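Long-range contact in decapping and exoribonuclease protein 1 (Kluyveromyces lactis, PDB 4GPS), which hydrolyses the NAD cap and the methylguanosine cap from the 5' end of RNAs and has 5'-3' exoribonuclease activity: residues A[198-202]-A[211-215]. Numbering follows the deposited sequence.
Sequences LSLLM and LISVD
Leu201 and Ser213 form the antiparallel hydrogen-bonded pair that joins 198-202 to 211-215. Leu201 N donates to Ser213 O at 2.8 Å, and Ser213 N returns an equally short bond to Leu201 O. Both are nearly straight, at 165° and 162°, but in each the donor is tilted from the carbonyl plane. Met202 and Ile212 make the next, non-hydrogen-bonded pair. Here Met202 CA lies 3.3 Å from Leu211 O, a CA-H...O contact.

The tightly packed face carries Met202 and Ile212, with Leu200 beside them. The Met202 and Ile212 side chains run alongside each other, and Met202 CG meets Ile212 CG1 at 4.1 Å. A bend at chi3 (44°) brings Met202 CE back to the same CG1 carbon. The other branch of Ile212, CG2, reaches Leu200 CD1 at 4.1 Å. Phe178 of strand 176-181 touches both Met202 and Ile212, and helix 182-190 packs on Leu200. An alanine in place of Ile212 would probably take from Met202 CG and CE and Leu200 CD1 this apolar neighbour and open a gap beside Phe178.

On the other face Leu201 CB lies 3.7 Å from Ser213 OG, and Lys401 and Ala421 also touch Leu201. The contact loosens towards its open end. There Leu201 CD1 lies along the backbone of Val214 and Asp215. The pairing stops after Ser213, and Asp215 is exposed to solvent.

These strands form a beta hairpin, extended by antiparallel pairing with strand 399-404 and parallel pairing with strand 176-181, within the PD-(D/E)XK nuclease fold of the DXO/Dom3Z family and away from its metal site.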
loop_
_atom_site.group_PDB
_atom_site.type_symbol
_atom_site.label_atom_id
_atom_site.label_comp_id
_atom_site.label_asym_id
_atom_site.label_seq_id
_atom_site.Cartn_x
_atom_site.Cartn_y
_atom_site.Cartn_z
ATOM N N LEU A 198 0.383 -16.108 2.061
ATOM C CA LEU A 198 1.297 -15.037 2.445
ATOM C C LEU A 198 2.404 -15.644 3.300
ATOM O O LEU A 198 2.142 -16.500 4.159
ATOM C CB LEU A 198 0.571 -13.962 3.286
ATOM C CG LEU A 198 1.454 -12.877 3.940
ATOM C CD1 LEU A 198 2.316 -12.232 2.843
ATOM C CD2 LEU A 198 0.631 -11.803 4.599
ATOM N N SER A 199 3.629 -15.182 3.080
ATOM C CA SER A 199 4.760 -15.648 3.846
ATOM C C SER A 199 5.646 -14.427 4.107
ATOM O O SER A 199 6.045 -13.718 3.175
ATOM C CB SER A 199 5.508 -16.708 3.033
ATOM O OG SER A 199 6.618 -17.194 3.742
ATOM N N LEU A 200 5.966 -14.183 5.371
ATOM C CA LEU A 200 6.769 -13.020 5.707
ATOM C C LEU A 200 7.640 -13.335 6.911
ATOM O O LEU A 200 7.506 -14.397 7.507
ATOM C CB LEU A 200 5.843 -11.816 6.050
ATOM C CG LEU A 200 4.989 -11.141 4.961
ATOM C CD1 LEU A 200 4.025 -10.099 5.538
ATOM C CD2 LEU A 200 5.917 -10.494 3.994
ATOM N N LEU A 201 8.519 -12.393 7.264
ATOM C CA LEU A 201 9.391 -12.494 8.431
ATOM C C LEU A 201 9.023 -11.349 9.346
ATOM O O LEU A 201 8.811 -10.219 8.896
ATOM C CB LEU A 201 10.860 -12.356 8.048
ATOM C CG LEU A 201 11.453 -13.479 7.203
ATOM C CD1 LEU A 201 12.968 -13.311 7.216
ATOM C CD2 LEU A 201 11.067 -14.861 7.762
ATOM N N MET A 202 8.933 -11.640 10.632
ATOM C CA MET A 202 8.575 -10.620 11.591
ATOM C C MET A 202 9.501 -10.799 12.751
ATOM O O MET A 202 9.548 -11.872 13.366
ATOM C CB MET A 202 7.106 -10.763 11.995
ATOM C CG MET A 202 6.194 -10.453 10.822
ATOM S SD MET A 202 4.420 -10.323 11.111
ATOM C CE MET A 202 4.424 -9.407 12.493
ATOM N N LEU A 211 9.487 -5.620 13.587
ATOM C CA LEU A 211 9.903 -5.263 12.245
ATOM C C LEU A 211 9.434 -6.321 11.273
ATOM O O LEU A 211 9.729 -7.491 11.455
ATOM C CB LEU A 211 11.429 -5.173 12.177
ATOM C CG LEU A 211 12.018 -4.892 10.797
ATOM C CD1 LEU A 211 11.512 -3.564 10.280
ATOM C CD2 LEU A 211 13.540 -4.864 10.895
ATOM N N ILE A 212 8.700 -5.915 10.246
ATOM C CA ILE A 212 8.222 -6.850 9.224
ATOM C C ILE A 212 9.159 -6.773 8.020
ATOM O O ILE A 212 9.607 -5.679 7.657
ATOM C CB ILE A 212 6.802 -6.475 8.733
ATOM C CG1 ILE A 212 5.829 -6.469 9.906
ATOM C CG2 ILE A 212 6.342 -7.456 7.656
ATOM C CD1 ILE A 212 4.392 -6.230 9.519
ATOM N N SER A 213 9.459 -7.924 7.417
ATOM C CA SER A 213 10.310 -7.996 6.218
ATOM C C SER A 213 10.035 -9.308 5.452
ATOM O O SER A 213 9.149 -10.055 5.830
ATOM C CB SER A 213 11.794 -7.888 6.588
ATOM O OG SER A 213 12.193 -8.931 7.463
ATOM N N VAL A 214 10.762 -9.583 4.378
ATOM C CA VAL A 214 10.536 -10.812 3.618
ATOM C C VAL A 214 11.787 -11.607 3.351
ATOM O O VAL A 214 12.882 -11.158 3.665
ATOM C CB VAL A 214 9.961 -10.539 2.220
ATOM C CG1 VAL A 214 8.468 -10.757 2.209
ATOM C CG2 VAL A 214 10.352 -9.140 1.771
ATOM N N ASP A 215 11.580 -12.769 2.714
ATOM C CA ASP A 215 12.620 -13.722 2.281
ATOM C C ASP A 215 13.179 -14.608 3.395
ATOM O O ASP A 215 13.888 -15.586 3.130
ATOM C CB ASP A 215 13.784 -12.983 1.596
ATOM C CG ASP A 215 14.274 -13.680 0.331
ATOM O OD1 ASP A 215 14.365 -14.935 0.302
ATOM O OD2 ASP A 215 14.592 -12.953 -0.636
#